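Local coordinates for protein D-aminoacid aminotransferase-like PLP-dependent enzyme (Haemophilus somnus, PDB 3CEB) that probably acts as a pyridoxal-phosphate-dependent 4-amino-4-deoxychorismate lyase of the class IV aminotransferase family, at residues Asp96-Ser101 against Lys152-Gly157; Cys120-Ile125 against Thr132-Gly137; Gln146-Asp151 against Ile170-Phe175; Arg88-Val93 against Ile185-Ala190. All blocks are in the same frame, centred on the assembly; numbering follows the deposited sequence. Where two conformers were deposited one is given.

Contact 1: Asp96-Ser101 against Lys152-Gly157. With SO4 (sulfate ion), chain E.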
loop_
_atom_site.group_PDB
_atom_site.type_symbol
_atom_site.label_atom_id
_atom_site.label_comp_id
_atom_site.label_asym_id
_atom_site.label_seq_id
_atom_site.Cartn_x
_atom_site.Cartn_y
_atom_site.Cartn_z
ATOM N N ASP A 96 18.443 2.552 -6.527
ATOM C CA ASP A 96 19.138 2.284 -5.262
ATOM C C ASP A 96 18.946 3.342 -4.183
ATOM O O ASP A 96 19.347 3.154 -3.040
ATOM C CB ASP A 96 20.637 2.177 -5.513
ATOM C CG ASP A 96 21.018 0.909 -6.210
ATOM O OD1 ASP A 96 20.197 -0.016 -6.270
ATOM O OD2 ASP A 96 22.176 0.813 -6.668
ATOM N N HIS A 97 18.379 4.471 -4.559
ATOM C CA HIS A 97 18.210 5.549 -3.603
ATOM C C HIS A 97 16.820 6.060 -3.651
ATOM O O HIS A 97 16.533 6.974 -4.423
ATOM C CB HIS A 97 19.151 6.696 -3.918
ATOM C CG HIS A 97 20.587 6.345 -3.728
ATOM N ND1 HIS A 97 21.031 5.648 -2.620
ATOM C CD2 HIS A 97 21.678 6.589 -4.497
ATOM C CE1 HIS A 97 22.339 5.472 -2.722
ATOM N NE2 HIS A 97 22.756 6.041 -3.845
ATOM N N ILE A 98 15.969 5.441 -2.844
ATOM C CA ILE A 98 14.573 5.791 -2.746
ATOM C C ILE A 98 14.107 5.427 -1.347
ATOM O O ILE A 98 14.352 4.320 -0.905
ATOM C CB ILE A 98 13.738 5.060 -3.826
ATOM C CG1 ILE A 98 12.235 5.279 -3.593
ATOM C CG2 ILE A 98 14.033 3.582 -3.821
ATOM C CD1 ILE A 98 11.323 4.742 -4.699
ATOM N N ASP A 99 13.517 6.380 -0.628
ATOM C CA ASP A 99 12.935 6.113 0.685
ATOM C C ASP A 99 11.464 6.341 0.546
ATOM O O ASP A 99 11.022 7.451 0.290
ATOM C CB ASP A 99 13.494 7.039 1.781
ATOM C CG ASP A 99 12.649 7.004 3.162
ATOM O OD1 ASP A 99 11.671 6.282 3.381
ATOM O OD2 ASP A 99 12.982 7.757 4.088
ATOM N N TYR A 100 10.704 5.277 0.690
ATOM C CA TYR A 100 9.266 5.385 0.751
ATOM C C TYR A 100 8.798 4.537 1.958
ATOM O O TYR A 100 7.892 3.713 1.849
ATOM C CB TYR A 100 8.597 4.944 -0.564
ATOM C CG TYR A 100 7.190 5.533 -0.725
ATOM C CD1 TYR A 100 6.994 6.885 -1.044
ATOM C CD2 TYR A 100 6.071 4.751 -0.543
ATOM C CE1 TYR A 100 5.732 7.438 -1.152
ATOM C CE2 TYR A 100 4.755 5.299 -0.679
ATOM C CZ TYR A 100 4.610 6.637 -0.968
ATOM O OH TYR A 100 3.344 7.134 -1.086
ATOM N N SER A 101 9.447 4.741 3.097
ATOM C CA SER A 101 9.157 3.922 4.277
ATOM C C SER A 101 7.875 4.347 5.002
ATOM O O SER A 101 7.391 3.663 5.910
ATOM C CB SER A 101 10.322 3.904 5.224
ATOM O OG SER A 101 10.513 5.169 5.776
ATOM N N LYS A 152 11.984 -7.124 3.119
ATOM C CA LYS A 152 12.348 -5.657 3.160
ATOM C C LYS A 152 11.723 -4.792 2.098
ATOM O O LYS A 152 12.395 -4.354 1.187
ATOM C CB LYS A 152 13.840 -5.442 2.986
ATOM C CG LYS A 152 14.527 -5.039 4.258
ATOM C CD LYS A 152 13.911 -5.768 5.483
ATOM C CE LYS A 152 14.581 -5.329 6.795
ATOM N NZ LYS A 152 13.838 -5.847 7.972
ATOM N N PRO A 153 10.440 -4.517 2.219
ATOM C CA PRO A 153 9.774 -3.743 1.185
ATOM C C PRO A 153 10.108 -2.259 1.340
ATOM O O PRO A 153 10.737 -1.885 2.317
ATOM C CB PRO A 153 8.319 -3.968 1.509
ATOM C CG PRO A 153 8.342 -4.025 3.059
ATOM C CD PRO A 153 9.593 -4.752 3.403
ATOM N N LEU A 154 9.698 -1.411 0.409
ATOM C CA LEU A 154 9.926 0.009 0.617
ATOM C C LEU A 154 8.964 0.395 1.726
ATOM O O LEU A 154 9.357 0.980 2.715
ATOM C CB LEU A 154 9.621 0.830 -0.628
ATOM C CG LEU A 154 10.431 0.506 -1.868
ATOM C CD1 LEU A 154 10.063 1.424 -3.053
ATOM C CD2 LEU A 154 11.946 0.560 -1.506
ATOM N N LEU A 155 7.681 0.081 1.526
ATOM C CA LEU A 155 6.637 0.412 2.516
ATOM C C LEU A 155 5.995 -0.843 3.096
ATOM O O LEU A 155 5.664 -1.759 2.361
ATOM C CB LEU A 155 5.517 1.275 1.884
ATOM C CG LEU A 155 4.416 1.825 2.832
ATOM C CD1 LEU A 155 4.981 2.699 3.947
ATOM C CD2 LEU A 155 3.347 2.594 2.071
ATOM N N GLU A 156 5.797 -0.880 4.400
ATOM C CA GLU A 156 5.056 -1.967 4.987
ATOM C C GLU A 156 3.555 -1.766 4.791
ATOM O O GLU A 156 2.864 -1.085 5.580
ATOM C CB GLU A 156 5.369 -2.081 6.462
ATOM C CG GLU A 156 6.747 -2.603 6.719
ATOM C CD GLU A 156 7.044 -2.676 8.172
ATOM O OE1 GLU A 156 6.116 -2.582 8.975
ATOM O OE2 GLU A 156 8.205 -2.836 8.526
ATOM N N GLY A 157 3.033 -2.398 3.759
ATOM C CA GLY A 157 1.613 -2.239 3.441
ATOM C C GLY A 157 0.638 -2.767 4.476
ATOM O O GLY A 157 0.939 -3.689 5.249
HETATM S S SO4 E . 19.847 5.279 -8.253
HETATM O O1 SO4 E . 18.777 5.573 -7.299
HETATM O O2 SO4 E . 19.899 3.849 -8.588
HETATM O O3 SO4 E . 21.103 5.671 -7.580
HETATM O O4 SO4 E . 19.578 6.013 -9.493
HETATM O O HOH W 1 11.822 2.868 1.841
HETATM O O HOH W 2 7.030 0.861 6.240
#
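The Y100 ring meets L155 at a slant: CE2 lies 4.1 Å from L155 CD2, and the phenol OH reaches past the contact to F104 O and R107 NH1. The imidazole of H97 takes no part across the contact; its CD2 comes obliquely to 3.3 Å from O3 of a sulfate ion, probably from the crystallisation liquor. The same ion accepts hydrogen bonds from D96 N and H97 N. Apolar packing brings I98 CD1 against L154 CD1, with the two side chains at about a right angle, while L155 CD1 rests 3.3 Å from S101 O. No direct hydrogen bond joins the segments. S101 CA points its hydrogen at L154 O instead (3.3 Å), one water links Y100 N to L154 O, and another links S101 O to E156 N. D99 OD1 receives S101 N (2.7 Å) and S101 OG in an Asx turn; S101 OG also bonds K34 NZ. L154 N and L155 N hold D133, which bonds the cofactor N1, so the 152-157 loop backs the pyridoxal site. Loop 96-101, between strand 90-94 and helix 108-114, rests I98 and Y100 on that helix; 152-157 leads from strand 146-150 to G157, the N-cap of helix 158-165.

Contact 2: Cys120-Ile125 against Thr132-Gly137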
loop_
_atom_site.group_PDB
_atom_site.type_symbol
_atom_site.label_atom_id
_atom_site.label_comp_id
_atom_site.label_asym_id
_atom_site.label_seq_id
_atom_site.Cartn_x
_atom_site.Cartn_y
_atom_site.Cartn_z
ATOM N N CYS A 120 4.519 -3.200 -19.811
ATOM C CA CYS A 120 4.013 -3.838 -18.609
ATOM C C CYS A 120 2.906 -3.112 -17.869
ATOM O O CYS A 120 2.723 -1.910 -18.014
ATOM C CB CYS A 120 5.122 -4.022 -17.604
ATOM S SG CYS A 120 6.370 -5.037 -18.295
ATOM N N ASP A 121 2.224 -3.857 -17.009
ATOM C CA ASP A 121 1.119 -3.291 -16.262
ATOM C C ASP A 121 1.597 -2.452 -15.097
ATOM O O ASP A 121 0.825 -1.707 -14.514
ATOM C CB ASP A 121 0.261 -4.366 -15.649
ATOM C CG ASP A 121 -0.444 -5.176 -16.645
ATOM O OD1 ASP A 121 -0.808 -4.637 -17.697
ATOM O OD2 ASP A 121 -0.685 -6.356 -16.325
ATOM N N GLU A 122 2.849 -2.606 -14.709
ATOM C CA GLU A 122 3.328 -1.905 -13.544
ATOM C C GLU A 122 4.827 -2.200 -13.393
ATOM O O GLU A 122 5.454 -2.762 -14.313
ATOM C CB GLU A 122 2.393 -2.291 -12.393
ATOM C CG GLU A 122 2.620 -1.832 -10.991
ATOM C CD GLU A 122 2.832 -0.370 -10.717
ATOM O OE1 GLU A 122 1.905 0.458 -10.589
ATOM O OE2 GLU A 122 3.984 -0.088 -10.439
ATOM N N ILE A 123 5.448 -1.763 -12.302
ATOM C CA ILE A 123 6.898 -1.917 -12.196
ATOM C C ILE A 123 7.247 -2.736 -10.986
ATOM O O ILE A 123 6.389 -3.084 -10.183
ATOM C CB ILE A 123 7.692 -0.572 -12.158
ATOM C CG1 ILE A 123 7.334 0.261 -10.913
ATOM C CG2 ILE A 123 7.448 0.208 -13.422
ATOM C CD1 ILE A 123 8.075 1.592 -10.776
HETATM N N MSE A 124 8.531 -3.014 -10.863
HETATM C CA MSE A 124 9.048 -3.799 -9.777
HETATM C C MSE A 124 10.384 -3.172 -9.400
HETATM O O MSE A 124 11.337 -3.212 -10.162
HETATM C CB MSE A 124 9.181 -5.234 -10.262
HETATM C CG MSE A 124 9.819 -6.160 -9.279
HETATM SE SE MSE A 124 9.715 -8.015 -9.833
HETATM C CE MSE A 124 7.908 -8.281 -9.250
ATOM N N ILE A 125 10.420 -2.512 -8.250
ATOM C CA ILE A 125 11.583 -1.722 -7.871
ATOM C C ILE A 125 12.675 -2.568 -7.219
ATOM O O ILE A 125 12.493 -3.155 -6.135
ATOM C CB ILE A 125 11.184 -0.576 -6.940
ATOM C CG1 ILE A 125 10.169 0.355 -7.639
ATOM C CG2 ILE A 125 12.424 0.212 -6.532
ATOM C CD1 ILE A 125 9.420 1.249 -6.725
ATOM N N THR A 132 11.692 -5.075 -4.048
ATOM C CA THR A 132 10.943 -4.356 -3.028
ATOM C C THR A 132 9.487 -4.254 -3.422
ATOM O O THR A 132 8.762 -5.230 -3.340
ATOM C CB THR A 132 11.583 -2.996 -2.704
ATOM O OG1 THR A 132 11.572 -2.141 -3.864
ATOM C CG2 THR A 132 13.048 -3.225 -2.208
ATOM N N ASP A 133 9.061 -3.082 -3.851
ATOM C CA ASP A 133 7.661 -2.834 -4.131
ATOM C C ASP A 133 7.384 -2.514 -5.603
ATOM O O ASP A 133 8.324 -2.250 -6.363
ATOM C CB ASP A 133 7.198 -1.614 -3.329
ATOM C CG ASP A 133 7.337 -1.769 -1.793
ATOM O OD1 ASP A 133 7.945 -2.727 -1.256
ATOM O OD2 ASP A 133 6.811 -0.869 -1.098
ATOM N N CYS A 134 6.100 -2.513 -5.999
ATOM C CA CYS A 134 5.708 -1.863 -7.249
ATOM C C CYS A 134 5.363 -0.402 -6.869
ATOM O O CYS A 134 5.532 -0.028 -5.717
ATOM C CB CYS A 134 4.556 -2.558 -7.990
ATOM S SG CYS A 134 2.981 -2.546 -7.174
ATOM N N SER A 135 4.914 0.424 -7.822
ATOM C CA SER A 135 4.750 1.856 -7.538
ATOM C C SER A 135 3.585 2.105 -6.628
ATOM O O SER A 135 3.597 3.081 -5.896
ATOM C CB SER A 135 4.540 2.704 -8.788
ATOM O OG SER A 135 3.174 2.731 -9.149
ATOM N N ILE A 136 2.580 1.225 -6.655
ATOM C CA ILE A 136 1.353 1.448 -5.846
ATOM C C ILE A 136 1.118 0.397 -4.758
ATOM O O ILE A 136 0.151 0.479 -4.026
ATOM C CB ILE A 136 0.053 1.541 -6.695
ATOM C CG1 ILE A 136 -0.239 0.189 -7.329
ATOM C CG2 ILE A 136 0.115 2.655 -7.734
ATOM C CD1 ILE A 136 -1.492 0.193 -8.266
ATOM N N GLY A 137 1.976 -0.605 -4.636
ATOM C CA GLY A 137 1.729 -1.643 -3.639
ATOM C C GLY A 137 2.923 -2.528 -3.396
ATOM O O GLY A 137 4.023 -2.286 -3.927
#
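E122 reaches from strand 122-127 to S135, just where the chain has come back through the hairpin of strands 122-127 and 130-131 in this class IV aminotransferase fold. Its CB is directed at 132-137, and CG, anti to the backbone N (chi1 176°), lies 3.6 Å from C134 CB, with C134 SG a little farther off. At chi2 the chain bends, and CD lies near the S135 hydroxyl. Of the two carboxylate oxygens, OE1 is 3.0 Å from S135 OG, whose proton may have a second acceptor, and it also touches I136. OE2 is gripped by two N-H groups from opposite faces of the carboxylate plane: S135 N at 2.8 Å, well above it, and the residue's own neighbour I123 N at 2.9 Å. These donors tie the buried acid to both segments and would be expected to favour its charged form. At the far end I125 bonds to both T132 and D133: I125 N gives to D133 O (2.8 Å), and T132 N gives to I125 O. The D133 carboxylate OD2 bonds N1 of the pyridoxal-phosphate-modified K103, placing segment 132-137 at the cofactor. I125 O accepts once more, from T132 OG1 at 2.7 Å, the hydroxyl lying above the carbonyl plane.

Contact 3: Gln146-Asp151 against Ile170-Phe175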
loop_
_atom_site.group_PDB
_atom_site.type_symbol
_atom_site.label_atom_id
_atom_site.label_comp_id
_atom_site.label_asym_id
_atom_site.label_seq_id
_atom_site.Cartn_x
_atom_site.Cartn_y
_atom_site.Cartn_z
ATOM N N GLN A 146 2.577 -21.592 -2.401
ATOM C CA GLN A 146 2.687 -20.522 -1.421
ATOM C C GLN A 146 2.942 -19.218 -2.087
ATOM O O GLN A 146 3.430 -19.193 -3.200
ATOM C CB GLN A 146 3.850 -20.786 -0.463
ATOM C CG GLN A 146 3.474 -21.711 0.657
ATOM C CD GLN A 146 4.669 -22.273 1.448
ATOM O OE1 GLN A 146 5.786 -22.351 0.937
ATOM N NE2 GLN A 146 4.421 -22.682 2.695
ATOM N N TRP A 147 2.625 -18.141 -1.382
ATOM C CA TRP A 147 2.949 -16.805 -1.815
ATOM C C TRP A 147 3.965 -16.182 -0.871
ATOM O O TRP A 147 3.740 -16.072 0.322
ATOM C CB TRP A 147 1.712 -15.914 -1.844
ATOM C CG TRP A 147 0.722 -16.218 -2.919
ATOM C CD1 TRP A 147 -0.443 -16.897 -2.774
ATOM C CD2 TRP A 147 0.785 -15.825 -4.283
ATOM N NE1 TRP A 147 -1.104 -16.964 -3.964
ATOM C CE2 TRP A 147 -0.376 -16.304 -4.909
ATOM C CE3 TRP A 147 1.697 -15.103 -5.034
ATOM C CZ2 TRP A 147 -0.633 -16.110 -6.253
ATOM C CZ3 TRP A 147 1.439 -14.899 -6.362
ATOM C CH2 TRP A 147 0.280 -15.409 -6.967
ATOM N N ILE A 148 5.084 -15.770 -1.448
ATOM C CA ILE A 148 6.204 -15.183 -0.725
ATOM C C ILE A 148 6.273 -13.693 -1.022
ATOM O O ILE A 148 6.124 -13.266 -2.162
ATOM C CB ILE A 148 7.558 -15.847 -1.141
ATOM C CG1 ILE A 148 7.648 -17.299 -0.684
ATOM C CG2 ILE A 148 8.757 -15.105 -0.520
ATOM C CD1 ILE A 148 6.535 -18.117 -1.099
ATOM N N THR A 149 6.492 -12.890 0.009
ATOM C CA THR A 149 6.669 -11.451 -0.177
ATOM C C THR A 149 8.016 -11.054 0.411
ATOM O O THR A 149 8.463 -11.689 1.362
ATOM C CB THR A 149 5.497 -10.667 0.487
ATOM O OG1 THR A 149 5.500 -9.320 0.034
ATOM C CG2 THR A 149 5.555 -10.715 2.032
ATOM N N PRO A 150 8.656 -9.992 -0.126
ATOM C CA PRO A 150 9.960 -9.518 0.348
ATOM C C PRO A 150 9.963 -9.092 1.798
ATOM O O PRO A 150 9.094 -8.311 2.207
ATOM C CB PRO A 150 10.204 -8.295 -0.528
ATOM C CG PRO A 150 9.408 -8.546 -1.722
ATOM C CD PRO A 150 8.228 -9.275 -1.335
ATOM N N ASP A 151 10.910 -9.595 2.581
ATOM C CA ASP A 151 10.956 -9.194 3.993
ATOM C C ASP A 151 11.367 -7.734 4.143
ATOM O O ASP A 151 11.073 -7.166 5.170
ATOM C CB ASP A 151 11.785 -10.132 4.932
ATOM C CG ASP A 151 13.264 -10.115 4.635
ATOM O OD1 ASP A 151 13.624 -9.566 3.563
ATOM O OD2 ASP A 151 14.063 -10.659 5.439
ATOM N N ILE A 170 4.045 -15.223 3.092
ATOM C CA ILE A 170 5.248 -15.570 3.869
ATOM C C ILE A 170 6.311 -14.565 3.511
ATOM O O ILE A 170 6.437 -14.167 2.349
ATOM C CB ILE A 170 5.666 -17.018 3.568
ATOM C CG1 ILE A 170 4.794 -17.943 4.395
ATOM C CG2 ILE A 170 7.115 -17.341 3.925
ATOM C CD1 ILE A 170 5.050 -19.416 4.132
ATOM N N ALA A 171 7.033 -14.077 4.517
ATOM C CA ALA A 171 8.061 -13.039 4.288
ATOM C C ALA A 171 9.431 -13.683 4.098
ATOM O O ALA A 171 9.809 -14.580 4.807
ATOM C CB ALA A 171 8.077 -12.028 5.415
ATOM N N ARG A 172 10.142 -13.230 3.089
ATOM C CA ARG A 172 11.473 -13.736 2.807
ATOM C C ARG A 172 12.323 -12.755 2.034
ATOM O O ARG A 172 11.833 -12.004 1.214
ATOM C CB ARG A 172 11.421 -15.002 1.954
ATOM C CG ARG A 172 10.794 -16.215 2.593
ATOM C CD ARG A 172 11.656 -17.394 2.176
ATOM N NE ARG A 172 10.965 -18.662 1.925
ATOM C CZ ARG A 172 10.701 -19.152 0.704
ATOM N NH1 ARG A 172 11.026 -18.488 -0.409
ATOM N NH2 ARG A 172 10.101 -20.319 0.588
ATOM N N GLU A 173 13.621 -12.840 2.242
ATOM C CA GLU A 173 14.534 -11.994 1.520
ATOM C C GLU A 173 14.561 -12.430 0.051
ATOM O O GLU A 173 14.794 -13.584 -0.235
ATOM C CB GLU A 173 15.931 -12.031 2.162
ATOM C CG GLU A 173 16.863 -11.124 1.440
ATOM C CD GLU A 173 18.111 -10.775 2.206
ATOM O OE1 GLU A 173 18.537 -11.592 3.036
ATOM O OE2 GLU A 173 18.679 -9.680 1.945
ATOM N N ILE A 174 14.302 -11.510 -0.869
ATOM C CA ILE A 174 14.265 -11.846 -2.295
ATOM C C ILE A 174 15.194 -10.988 -3.103
ATOM O O ILE A 174 14.932 -9.828 -3.358
ATOM C CB ILE A 174 12.864 -11.652 -2.912
ATOM C CG1 ILE A 174 11.823 -12.526 -2.208
ATOM C CG2 ILE A 174 12.890 -11.977 -4.393
ATOM C CD1 ILE A 174 10.360 -12.253 -2.696
ATOM N N PHE A 175 16.288 -11.572 -3.528
ATOM C CA PHE A 175 17.235 -10.849 -4.382
ATOM C C PHE A 175 16.706 -10.898 -5.765
ATOM O O PHE A 175 15.936 -11.784 -6.090
ATOM C CB PHE A 175 18.628 -11.463 -4.358
ATOM C CG PHE A 175 19.309 -11.321 -3.048
ATOM C CD1 PHE A 175 19.129 -12.260 -2.054
ATOM C CD2 PHE A 175 20.133 -10.248 -2.790
ATOM C CE1 PHE A 175 19.750 -12.115 -0.821
ATOM C CE2 PHE A 175 20.764 -10.120 -1.556
ATOM C CZ PHE A 175 20.556 -11.042 -0.573
HETATM O O HOH W 3 13.804 -8.833 0.624
#
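Strands 146-150 and 170-172 pair in parallel, I148 beside I170 and T149 beside A171, as the two strands of a beta-alpha-beta unit whose crossover is helix 158-165. Four backbone hydrogen bonds stitch them. I170 N gives to W147 O, T149 N to I170 O (2.7 Å) and R172 N to T149 O, while the last runs from D151 N to R172 O at 2.9 Å as the chain leaves the strand. CA-H...O contacts fill in between, among them I148 CA to I170 O and P150 CA to R172 O.

The side-chain packing separates by face. I148 and I170 share one side of the sheet. The R172 chain is bent at chi2 and chi3, and one face of its guanidinium covers I148 CG1, which is 3.6 Å from NH1 and offset toward the rim. R172 CB is equally near I148 CG2. Next along, I174 CD1 touches both I148 CG2, 3.9 Å away, and the P150 ring. T149 and A171 take the other side, with A171 against L164 of the crossover helix and T149 OG1 bonded to L139 O of strand 138-143.

Polar contact between side chains is slight. The carboxylates of D151 and E173 keep their oxygens apart, D151 OD2 to E173 OE1 being 5.2 Å, and D151 OD1 instead holds a water at 3.0 Å that accepts from I174 N at 3.1 Å.

Contact 4: Arg88-Val93 against Ile185-Ala190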
loop_
_atom_site.group_PDB
_atom_site.type_symbol
_atom_site.label_atom_id
_atom_site.label_comp_id
_atom_site.label_asym_id
_atom_site.label_seq_id
_atom_site.Cartn_x
_atom_site.Cartn_y
_atom_site.Cartn_z
ATOM N N ARG A 88 -0.779 -7.962 -14.130
ATOM C CA ARG A 88 -0.126 -9.244 -14.413
ATOM C C ARG A 88 1.353 -9.235 -14.823
ATOM O O ARG A 88 2.026 -10.245 -14.701
ATOM C CB ARG A 88 -0.915 -9.957 -15.505
ATOM C CG ARG A 88 -2.116 -10.659 -14.945
ATOM C CD ARG A 88 -3.149 -10.772 -15.971
ATOM N NE ARG A 88 -4.257 -11.614 -15.526
ATOM C CZ ARG A 88 -5.448 -11.593 -16.120
ATOM N NH1 ARG A 88 -5.653 -10.740 -17.118
ATOM N NH2 ARG A 88 -6.436 -12.379 -15.712
ATOM N N THR A 89 1.836 -8.125 -15.361
ATOM C CA THR A 89 3.203 -8.046 -15.859
ATOM C C THR A 89 3.837 -6.887 -15.174
ATOM O O THR A 89 3.165 -5.894 -14.886
ATOM C CB THR A 89 3.278 -7.871 -17.378
ATOM O OG1 THR A 89 2.508 -6.734 -17.752
ATOM C CG2 THR A 89 2.736 -9.071 -18.089
ATOM N N PHE A 90 5.126 -7.051 -14.866
ATOM C CA PHE A 90 5.901 -6.103 -14.040
ATOM C C PHE A 90 7.296 -5.829 -14.573
ATOM O O PHE A 90 8.088 -6.723 -14.704
ATOM C CB PHE A 90 6.013 -6.652 -12.613
ATOM C CG PHE A 90 4.683 -6.818 -11.926
ATOM C CD1 PHE A 90 3.918 -7.923 -12.135
ATOM C CD2 PHE A 90 4.204 -5.853 -11.082
ATOM C CE1 PHE A 90 2.706 -8.054 -11.523
ATOM C CE2 PHE A 90 3.010 -5.994 -10.469
ATOM C CZ PHE A 90 2.259 -7.085 -10.689
ATOM N N LYS A 91 7.578 -4.566 -14.851
ATOM C CA LYS A 91 8.890 -4.156 -15.357
ATOM C C LYS A 91 9.901 -3.914 -14.245
ATOM O O LYS A 91 9.677 -3.093 -13.352
ATOM C CB LYS A 91 8.782 -2.899 -16.227
ATOM C CG LYS A 91 10.123 -2.436 -16.804
ATOM C CD LYS A 91 10.845 -3.456 -17.698
ATOM C CE LYS A 91 10.819 -3.023 -19.174
ATOM N NZ LYS A 91 11.642 -3.953 -20.022
ATOM N N PRO A 92 11.035 -4.629 -14.300
ATOM C CA PRO A 92 12.020 -4.349 -13.257
ATOM C C PRO A 92 12.621 -2.960 -13.472
ATOM O O PRO A 92 13.012 -2.630 -14.584
ATOM C CB PRO A 92 13.076 -5.458 -13.444
ATOM C CG PRO A 92 12.539 -6.389 -14.435
ATOM C CD PRO A 92 11.440 -5.737 -15.178
ATOM N N VAL A 93 12.642 -2.149 -12.418
ATOM C CA VAL A 93 13.203 -0.809 -12.500
ATOM C C VAL A 93 14.274 -0.698 -11.407
ATOM O O VAL A 93 14.052 -1.048 -10.257
ATOM C CB VAL A 93 12.073 0.279 -12.395
ATOM C CG1 VAL A 93 12.654 1.666 -12.391
ATOM C CG2 VAL A 93 11.135 0.152 -13.550
ATOM N N ILE A 185 3.878 -13.434 -10.467
ATOM C CA ILE A 185 4.018 -12.198 -9.704
ATOM C C ILE A 185 2.686 -11.488 -9.609
ATOM O O ILE A 185 1.943 -11.421 -10.587
ATOM C CB ILE A 185 4.972 -11.167 -10.405
ATOM C CG1 ILE A 185 6.286 -11.833 -10.853
ATOM C CG2 ILE A 185 5.221 -9.939 -9.488
ATOM C CD1 ILE A 185 7.287 -10.877 -11.423
ATOM N N ARG A 186 2.372 -10.940 -8.446
ATOM C CA ARG A 186 1.161 -10.148 -8.314
ATOM C C ARG A 186 1.348 -8.998 -7.373
ATOM O O ARG A 186 2.298 -8.974 -6.585
ATOM C CB ARG A 186 -0.014 -10.974 -7.810
ATOM C CG ARG A 186 -0.618 -11.841 -8.862
ATOM C CD ARG A 186 -1.930 -12.375 -8.358
ATOM N NE ARG A 186 -2.185 -13.735 -8.835
ATOM C CZ ARG A 186 -3.220 -14.486 -8.447
ATOM N NH1 ARG A 186 -4.100 -13.980 -7.579
ATOM N NH2 ARG A 186 -3.371 -15.734 -8.922
ATOM N N LEU A 187 0.467 -8.022 -7.470
ATOM C CA LEU A 187 0.456 -6.956 -6.526
ATOM C C LEU A 187 -0.551 -7.058 -5.403
ATOM O O LEU A 187 -1.582 -7.611 -5.548
ATOM C CB LEU A 187 0.489 -5.603 -7.215
ATOM C CG LEU A 187 -0.706 -4.871 -7.777
ATOM C CD1 LEU A 187 -1.710 -4.553 -6.775
ATOM C CD2 LEU A 187 -0.191 -3.657 -8.350
ATOM N N ILE A 188 -0.204 -6.550 -4.255
ATOM C CA ILE A 188 -1.179 -6.442 -3.163
ATOM C C ILE A 188 -1.165 -5.007 -2.590
ATOM O O ILE A 188 -0.115 -4.366 -2.477
ATOM C CB ILE A 188 -0.913 -7.432 -1.991
ATOM C CG1 ILE A 188 0.506 -7.261 -1.463
ATOM C CG2 ILE A 188 -1.195 -8.875 -2.351
ATOM C CD1 ILE A 188 0.712 -8.038 -0.127
ATOM N N ASN A 189 -2.342 -4.492 -2.269
ATOM C CA ASN A 189 -2.403 -3.251 -1.531
ATOM C C ASN A 189 -3.807 -3.113 -0.969
ATOM O O ASN A 189 -4.607 -4.075 -1.050
ATOM C CB ASN A 189 -1.962 -2.022 -2.356
ATOM C CG ASN A 189 -2.848 -1.775 -3.571
ATOM O OD1 ASN A 189 -3.962 -2.301 -3.676
ATOM N ND2 ASN A 189 -2.365 -0.954 -4.472
ATOM N N ALA A 190 -4.107 -1.956 -0.377
ATOM C CA ALA A 190 -5.424 -1.792 0.287
ATOM C C ALA A 190 -6.562 -2.144 -0.684
ATOM O O ALA A 190 -7.592 -2.707 -0.260
ATOM C CB ALA A 190 -5.602 -0.383 0.858
#
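F90 leans on I185 and L187 across a contact that has no hydrogen bond of its own; most of it rests on the F90 ring. The main interaction is CH-pi: I185 CG2 sits over one face of the F90 ring, 3.9 Å from its centroid and 25° off the normal, displaced toward the rim so that CD1 is the nearest ring atom at 3.6 Å. On F90, a chi1 of -62° places CG anti to the carbonyl carbon, beside the backbone N; on I185 it is the CG2 branch that lies anti to the backbone N, and the two side chains slide past each other in opposite directions.

Apolar packing continues farther along the ring. CE2 lies 4.1 Å from L187 CB, where the two side chains cross at about a right angle.

The remaining touches are with backbone. F90 CE1 is 3.6 Å from I185 O, and CZ comes obliquely to R186 C and to L187 N, 3.8 Å away. That N-H binds a glycerol, probably from the crystallisation liquor, and R186 NE makes a salt bridge with E184 OE2.

The two strands belong to different sheets, and the ring bridges them; their segments cross at 85° with axes 9.6 Å apart. Within this chain, strand 90-94 is an outer strand, parallel to 122-127, and strand 185-188 is an outer strand beside 138-143, whose L139 also touches F90. Just beyond it, A190 N bonds the phosphate of the modified K103, so the strand leads directly into the cofactor site.

Contacts 2 and 4 lie close together, their centres about 5 Å apart; they share the sheet of strands 90-94, 122-127 and 130-131, and K91 O pairs with M124 N. Contact 1 is about 12 Å from contact 2 and joins it directly through D133. Contact 3 stands about 14 to 15 Å from the others, in the sheet that also holds strand 185-188 of contact 4. Along the chain contact 4 closes the widest loop and encloses the rest; contact 2 is nested within contact 1, and contacts 1 and 3 interleave. The four contacts lie in two sheets and their loops, from which D133 of contact 2 and A190 of contact 4 both reach the pyridoxal-phosphate-modified K103.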